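Local coordinates for protein CdnC (Chryseobacterium gregarium DSM 19109, PDB 7MGV) that probably uses ATP to install omega-ester macrocycles, single and bicyclic, in a ribosomally made multicore precursor peptide of the graspetide type, at residues 35-48 against 330-344. Sequence-based numbering, arbitrary orientation.
Sequences SIDKVTEYIDKNGC and ENRISKSIADLLCDK
Y42 packs across the first two turns of helix 332-341, a knob among R332, S334, K335 and A338. One ring face takes the aliphatic chain of K335, whose CD stands 4.0 Å from the ring centroid, almost on the normal, a CH-pi contact. At the ring's edge the hydroxyl gives a hydrogen bond to the backbone of E330, OH to O 2.6 Å, tilted 25° from the carbonyl plane, which ties the ring to the residue two places ahead of the helix. With an alanine in place of Y42, the E330 carbonyl would probably lose this donor and the K335 chain the face it lies on. At the other end of the contact, N46 presents its amide nearly coplanar with the D339 carboxylate: N46 ND2 gives a nearly straight bond (171°) to D339 OD1 at 2.9 Å, on the anti lone pair of that oxygen. D339 OD1 also holds K335 NZ in a salt bridge, while N46 OD1 receives a weak bond from K344 NZ. Between these polar ends the helices come close on small residues. A338 CB fits among V39, Y42, I43 and N46, 3.6 Å from I43 CG1; S334 CB meets V39 CG2 at 3.7 Å, its OG bonded to D325. With CG2 anti to the backbone N, I43 turns this methyl to C342 SG, which also lies 3.6 Å from C48 SG. The axes cross at -50°, 8.2 Å apart. Helix 35-46, in the MvdD-type pre-ATP-grasp region, links parallel strands 22-28 and 48-54; I43 and C342 both touch I24, and helix 332-341 rests its far side on V241 of strand 234-241.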
loop_
_atom_site.group_PDB
_atom_site.type_symbol
_atom_site.label_atom_id
_atom_site.label_comp_id
_atom_site.label_asym_id
_atom_site.label_seq_id
_atom_site.Cartn_x
_atom_site.Cartn_y
_atom_site.Cartn_z
ATOM N N SER A 35 -9.711 -15.283 -18.660
ATOM C CA SER A 35 -10.705 -14.286 -18.281
ATOM C C SER A 35 -10.517 -12.998 -19.072
ATOM O O SER A 35 -11.494 -12.324 -19.421
ATOM C CB SER A 35 -10.621 -14.008 -16.780
ATOM O OG SER A 35 -11.211 -12.764 -16.462
ATOM N N ILE A 36 -9.265 -12.638 -19.365
ATOM C CA ILE A 36 -8.984 -11.433 -20.133
ATOM C C ILE A 36 -9.388 -11.590 -21.594
ATOM O O ILE A 36 -9.559 -10.587 -22.291
ATOM C CB ILE A 36 -7.492 -11.066 -20.011
ATOM C CG1 ILE A 36 -7.237 -9.640 -20.508
ATOM C CG2 ILE A 36 -6.631 -12.065 -20.767
ATOM C CD1 ILE A 36 -5.770 -9.306 -20.671
ATOM N N ASP A 37 -9.566 -12.824 -22.075
ATOM C CA ASP A 37 -9.846 -13.034 -23.493
ATOM C C ASP A 37 -11.205 -12.465 -23.885
ATOM O O ASP A 37 -11.324 -11.747 -24.886
ATOM C CB ASP A 37 -9.768 -14.525 -23.824
ATOM C CG ASP A 37 -8.484 -14.896 -24.538
ATOM O OD1 ASP A 37 -7.673 -13.987 -24.813
ATOM O OD2 ASP A 37 -8.281 -16.096 -24.818
ATOM N N LYS A 38 -12.245 -12.770 -23.107
ATOM C CA LYS A 38 -13.575 -12.276 -23.449
ATOM C C LYS A 38 -13.676 -10.771 -23.233
ATOM O O LYS A 38 -14.346 -10.070 -24.003
ATOM C CB LYS A 38 -14.637 -13.016 -22.636
ATOM C CG LYS A 38 -15.681 -13.724 -23.490
ATOM C CD LYS A 38 -15.049 -14.821 -24.335
ATOM C CE LYS A 38 -16.080 -15.523 -25.206
ATOM N NZ LYS A 38 -16.496 -14.697 -26.375
ATOM N N VAL A 39 -13.008 -10.254 -22.198
ATOM C CA VAL A 39 -12.966 -8.809 -21.990
ATOM C C VAL A 39 -12.300 -8.124 -23.175
ATOM O O VAL A 39 -12.774 -7.091 -23.660
ATOM C CB VAL A 39 -12.253 -8.476 -20.665
ATOM C CG1 VAL A 39 -12.035 -6.976 -20.537
ATOM C CG2 VAL A 39 -13.052 -9.000 -19.483
ATOM N N THR A 40 -11.203 -8.698 -23.674
ATOM C CA THR A 40 -10.514 -8.129 -24.828
ATOM C C THR A 40 -11.382 -8.201 -26.079
ATOM O O THR A 40 -11.396 -7.264 -26.882
ATOM C CB THR A 40 -9.184 -8.854 -25.050
ATOM O OG1 THR A 40 -8.322 -8.630 -23.927
ATOM C CG2 THR A 40 -8.499 -8.355 -26.314
ATOM N N GLU A 41 -12.115 -9.302 -26.258
ATOM C CA GLU A 41 -13.019 -9.413 -27.400
ATOM C C GLU A 41 -14.096 -8.334 -27.355
ATOM O O GLU A 41 -14.388 -7.680 -28.367
ATOM C CB GLU A 41 -13.654 -10.805 -27.431
ATOM C CG GLU A 41 -15.000 -10.856 -28.138
ATOM C CD GLU A 41 -15.661 -12.217 -28.049
ATOM O OE1 GLU A 41 -14.971 -13.196 -27.696
ATOM O OE2 GLU A 41 -16.875 -12.307 -28.329
ATOM N N TYR A 42 -14.695 -8.130 -26.180
ATOM C CA TYR A 42 -15.753 -7.135 -26.067
ATOM C C TYR A 42 -15.205 -5.716 -26.176
ATOM O O TYR A 42 -15.909 -4.817 -26.653
ATOM C CB TYR A 42 -16.515 -7.329 -24.759
ATOM C CG TYR A 42 -17.508 -8.468 -24.807
ATOM C CD1 TYR A 42 -18.291 -8.681 -25.935
ATOM C CD2 TYR A 42 -17.662 -9.329 -23.731
ATOM C CE1 TYR A 42 -19.201 -9.721 -25.986
ATOM C CE2 TYR A 42 -18.569 -10.371 -23.772
ATOM C CZ TYR A 42 -19.335 -10.561 -24.902
ATOM O OH TYR A 42 -20.239 -11.597 -24.949
ATOM N N ILE A 43 -13.952 -5.494 -25.766
ATOM C CA ILE A 43 -13.332 -4.189 -25.975
ATOM C C ILE A 43 -13.059 -3.965 -27.458
ATOM O O ILE A 43 -13.247 -2.858 -27.978
ATOM C CB ILE A 43 -12.046 -4.060 -25.137
ATOM C CG1 ILE A 43 -12.381 -3.960 -23.647
ATOM C CG2 ILE A 43 -11.248 -2.837 -25.566
ATOM C CD1 ILE A 43 -11.167 -4.010 -22.743
ATOM N N ASP A 44 -12.611 -5.010 -28.161
ATOM C CA ASP A 44 -12.391 -4.913 -29.600
ATOM C C ASP A 44 -13.678 -4.546 -30.322
ATOM O O ASP A 44 -13.689 -3.671 -31.199
ATOM C CB ASP A 44 -11.833 -6.233 -30.137
ATOM C CG ASP A 44 -10.373 -6.436 -29.787
ATOM O OD1 ASP A 44 -9.776 -5.531 -29.169
ATOM O OD2 ASP A 44 -9.820 -7.502 -30.134
ATOM N N LYS A 45 -14.779 -5.208 -29.958
ATOM C CA LYS A 45 -16.066 -4.857 -30.548
ATOM C C LYS A 45 -16.466 -3.430 -30.166
ATOM O O LYS A 45 -16.988 -2.677 -30.998
ATOM C CB LYS A 45 -17.124 -5.877 -30.113
ATOM C CG LYS A 45 -18.139 -6.266 -31.200
ATOM C CD LYS A 45 -18.763 -5.020 -31.823
ATOM C CE LYS A 45 -20.115 -5.254 -32.457
ATOM N NZ LYS A 45 -20.569 -4.001 -33.119
ATOM N N ASN A 46 -16.194 -3.022 -28.922
ATOM C CA ASN A 46 -16.508 -1.660 -28.499
ATOM C C ASN A 46 -15.734 -0.607 -29.282
ATOM O O ASN A 46 -16.084 0.575 -29.207
ATOM C CB ASN A 46 -16.239 -1.500 -27.002
ATOM C CG ASN A 46 -17.368 -2.050 -26.149
ATOM O OD1 ASN A 46 -18.311 -2.652 -26.664
ATOM N ND2 ASN A 46 -17.285 -1.835 -24.840
ATOM N N GLY A 47 -14.710 -1.002 -30.034
ATOM C CA GLY A 47 -13.973 -0.071 -30.861
ATOM C C GLY A 47 -12.738 0.516 -30.223
ATOM O O GLY A 47 -12.298 1.593 -30.641
ATOM N N CYS A 48 -12.163 -0.149 -29.227
ATOM C CA CYS A 48 -10.971 0.333 -28.550
ATOM C C CYS A 48 -9.840 -0.676 -28.699
ATOM O O CYS A 48 -10.060 -1.850 -29.010
ATOM C CB CYS A 48 -11.245 0.606 -27.066
ATOM S SG CYS A 48 -12.540 1.835 -26.760
ATOM N N GLU A 330 -23.174 -15.665 -22.263
ATOM C CA GLU A 330 -22.188 -14.988 -23.109
ATOM C C GLU A 330 -21.380 -13.953 -22.324
ATOM O O GLU A 330 -21.118 -12.849 -22.806
ATOM C CB GLU A 330 -22.852 -14.351 -24.332
ATOM C CG GLU A 330 -23.588 -15.343 -25.220
ATOM C CD GLU A 330 -22.817 -15.686 -26.481
ATOM O OE1 GLU A 330 -21.880 -16.510 -26.401
ATOM O OE2 GLU A 330 -23.148 -15.134 -27.551
ATOM N N ASN A 331 -20.989 -14.318 -21.100
ATOM C CA ASN A 331 -20.002 -13.583 -20.308
ATOM C C ASN A 331 -20.436 -12.131 -20.077
ATOM O O ASN A 331 -19.826 -11.176 -20.561
ATOM C CB ASN A 331 -18.624 -13.652 -20.977
ATOM C CG ASN A 331 -18.279 -15.049 -21.448
ATOM O OD1 ASN A 331 -18.476 -15.389 -22.615
ATOM N ND2 ASN A 331 -17.767 -15.870 -20.540
ATOM N N ARG A 332 -21.523 -11.995 -19.312
ATOM C CA ARG A 332 -22.064 -10.669 -19.032
ATOM C C ARG A 332 -21.130 -9.836 -18.158
ATOM O O ARG A 332 -21.084 -8.611 -18.306
ATOM C CB ARG A 332 -23.440 -10.790 -18.376
ATOM C CG ARG A 332 -24.554 -11.170 -19.341
ATOM C CD ARG A 332 -24.673 -10.168 -20.484
ATOM N NE ARG A 332 -23.982 -10.622 -21.689
ATOM C CZ ARG A 332 -23.816 -9.882 -22.780
ATOM N NH1 ARG A 332 -24.292 -8.645 -22.825
ATOM N NH2 ARG A 332 -23.173 -10.379 -23.828
ATOM N N ILE A 333 -20.385 -10.467 -17.248
ATOM C CA ILE A 333 -19.460 -9.710 -16.406
ATOM C C ILE A 333 -18.292 -9.186 -17.234
ATOM O O ILE A 333 -17.819 -8.060 -17.026
ATOM C CB ILE A 333 -18.976 -10.571 -15.224
ATOM C CG1 ILE A 333 -20.167 -11.122 -14.440
ATOM C CG2 ILE A 333 -18.070 -9.761 -14.309
ATOM C CD1 ILE A 333 -19.775 -12.017 -13.284
ATOM N N SER A 334 -17.806 -9.990 -18.184
ATOM C CA SER A 334 -16.755 -9.518 -19.079
ATOM C C SER A 334 -17.245 -8.351 -19.926
ATOM O O SER A 334 -16.508 -7.382 -20.147
ATOM C CB SER A 334 -16.268 -10.663 -19.965
ATOM O OG SER A 334 -15.734 -11.718 -19.186
ATOM N N LYS A 335 -18.490 -8.423 -20.401
ATOM C CA LYS A 335 -19.068 -7.308 -21.141
ATOM C C LYS A 335 -19.192 -6.073 -20.259
ATOM O O LYS A 335 -18.956 -4.948 -20.710
ATOM C CB LYS A 335 -20.433 -7.704 -21.701
ATOM C CG LYS A 335 -21.160 -6.586 -22.429
ATOM C CD LYS A 335 -21.133 -6.801 -23.933
ATOM C CE LYS A 335 -21.634 -5.574 -24.676
ATOM N NZ LYS A 335 -20.738 -4.405 -24.471
ATOM N N SER A 336 -19.566 -6.259 -18.993
ATOM C CA SER A 336 -19.633 -5.132 -18.071
ATOM C C SER A 336 -18.270 -4.470 -17.922
ATOM O O SER A 336 -18.150 -3.241 -18.021
ATOM C CB SER A 336 -20.169 -5.599 -16.714
ATOM O OG SER A 336 -21.579 -5.693 -16.736
ATOM N N ILE A 337 -17.232 -5.282 -17.702
ATOM C CA ILE A 337 -15.887 -4.739 -17.532
ATOM C C ILE A 337 -15.425 -4.028 -18.797
ATOM O O ILE A 337 -14.805 -2.957 -18.733
ATOM C CB ILE A 337 -14.911 -5.855 -17.119
ATOM C CG1 ILE A 337 -15.302 -6.406 -15.747
ATOM C CG2 ILE A 337 -13.475 -5.343 -17.089
ATOM C CD1 ILE A 337 -14.571 -7.654 -15.348
ATOM N N ALA A 338 -15.726 -4.596 -19.965
ATOM C CA ALA A 338 -15.325 -3.969 -21.220
ATOM C C ALA A 338 -16.024 -2.628 -21.417
ATOM O O ALA A 338 -15.388 -1.631 -21.778
ATOM C CB ALA A 338 -15.620 -4.906 -22.390
ATOM N N ASP A 339 -17.339 -2.588 -21.185
ATOM C CA ASP A 339 -18.073 -1.333 -21.305
ATOM C C ASP A 339 -17.551 -0.294 -20.322
ATOM O O ASP A 339 -17.491 0.900 -20.639
ATOM C CB ASP A 339 -19.566 -1.573 -21.086
ATOM C CG ASP A 339 -20.206 -2.348 -22.219
ATOM O OD1 ASP A 339 -19.526 -2.589 -23.239
ATOM O OD2 ASP A 339 -21.391 -2.717 -22.090
ATOM N N LEU A 340 -17.165 -0.731 -19.121
ATOM C CA LEU A 340 -16.631 0.202 -18.137
ATOM C C LEU A 340 -15.276 0.747 -18.568
ATOM O O LEU A 340 -14.996 1.939 -18.397
ATOM C CB LEU A 340 -16.525 -0.481 -16.773
ATOM C CG LEU A 340 -16.117 0.401 -15.592
ATOM C CD1 LEU A 340 -17.301 1.207 -15.076
ATOM C CD2 LEU A 340 -15.514 -0.441 -14.479
ATOM N N LEU A 341 -14.420 -0.109 -19.133
ATOM C CA LEU A 341 -13.077 0.327 -19.500
ATOM C C LEU A 341 -13.086 1.228 -20.731
ATOM O O LEU A 341 -12.174 2.045 -20.902
ATOM C CB LEU A 341 -12.176 -0.886 -19.733
ATOM C CG LEU A 341 -11.900 -1.778 -18.520
ATOM C CD1 LEU A 341 -10.889 -2.862 -18.866
ATOM C CD2 LEU A 341 -11.428 -0.952 -17.332
ATOM N N CYS A 342 -14.098 1.101 -21.588
ATOM C CA CYS A 342 -14.241 1.931 -22.776
ATOM C C CYS A 342 -15.117 3.156 -22.539
ATOM O O CYS A 342 -15.513 3.813 -23.506
ATOM C CB CYS A 342 -14.823 1.111 -23.928
ATOM S SG CYS A 342 -13.946 -0.427 -24.298
ATOM N N ASP A 343 -15.446 3.456 -21.279
ATOM C CA ASP A 343 -16.263 4.617 -20.917
ATOM C C ASP A 343 -17.655 4.542 -21.541
ATOM O O ASP A 343 -18.224 5.550 -21.962
ATOM C CB ASP A 343 -15.564 5.926 -21.293
ATOM C CG ASP A 343 -16.038 7.102 -20.456
ATOM O OD1 ASP A 343 -16.709 6.868 -19.428
ATOM O OD2 ASP A 343 -15.737 8.260 -20.821
ATOM N N LYS A 344 -18.208 3.332 -21.602
ATOM C CA LYS A 344 -19.567 3.112 -22.076
ATOM C C LYS A 344 -20.479 2.633 -20.950
ATOM O O LYS A 344 -21.458 1.924 -21.191
ATOM C CB LYS A 344 -19.577 2.120 -23.237
ATOM C CG LYS A 344 -18.980 2.675 -24.521
ATOM C CD LYS A 344 -18.932 1.625 -25.619
ATOM C CE LYS A 344 -20.321 1.109 -25.954
ATOM N NZ LYS A 344 -20.264 -0.124 -26.786
#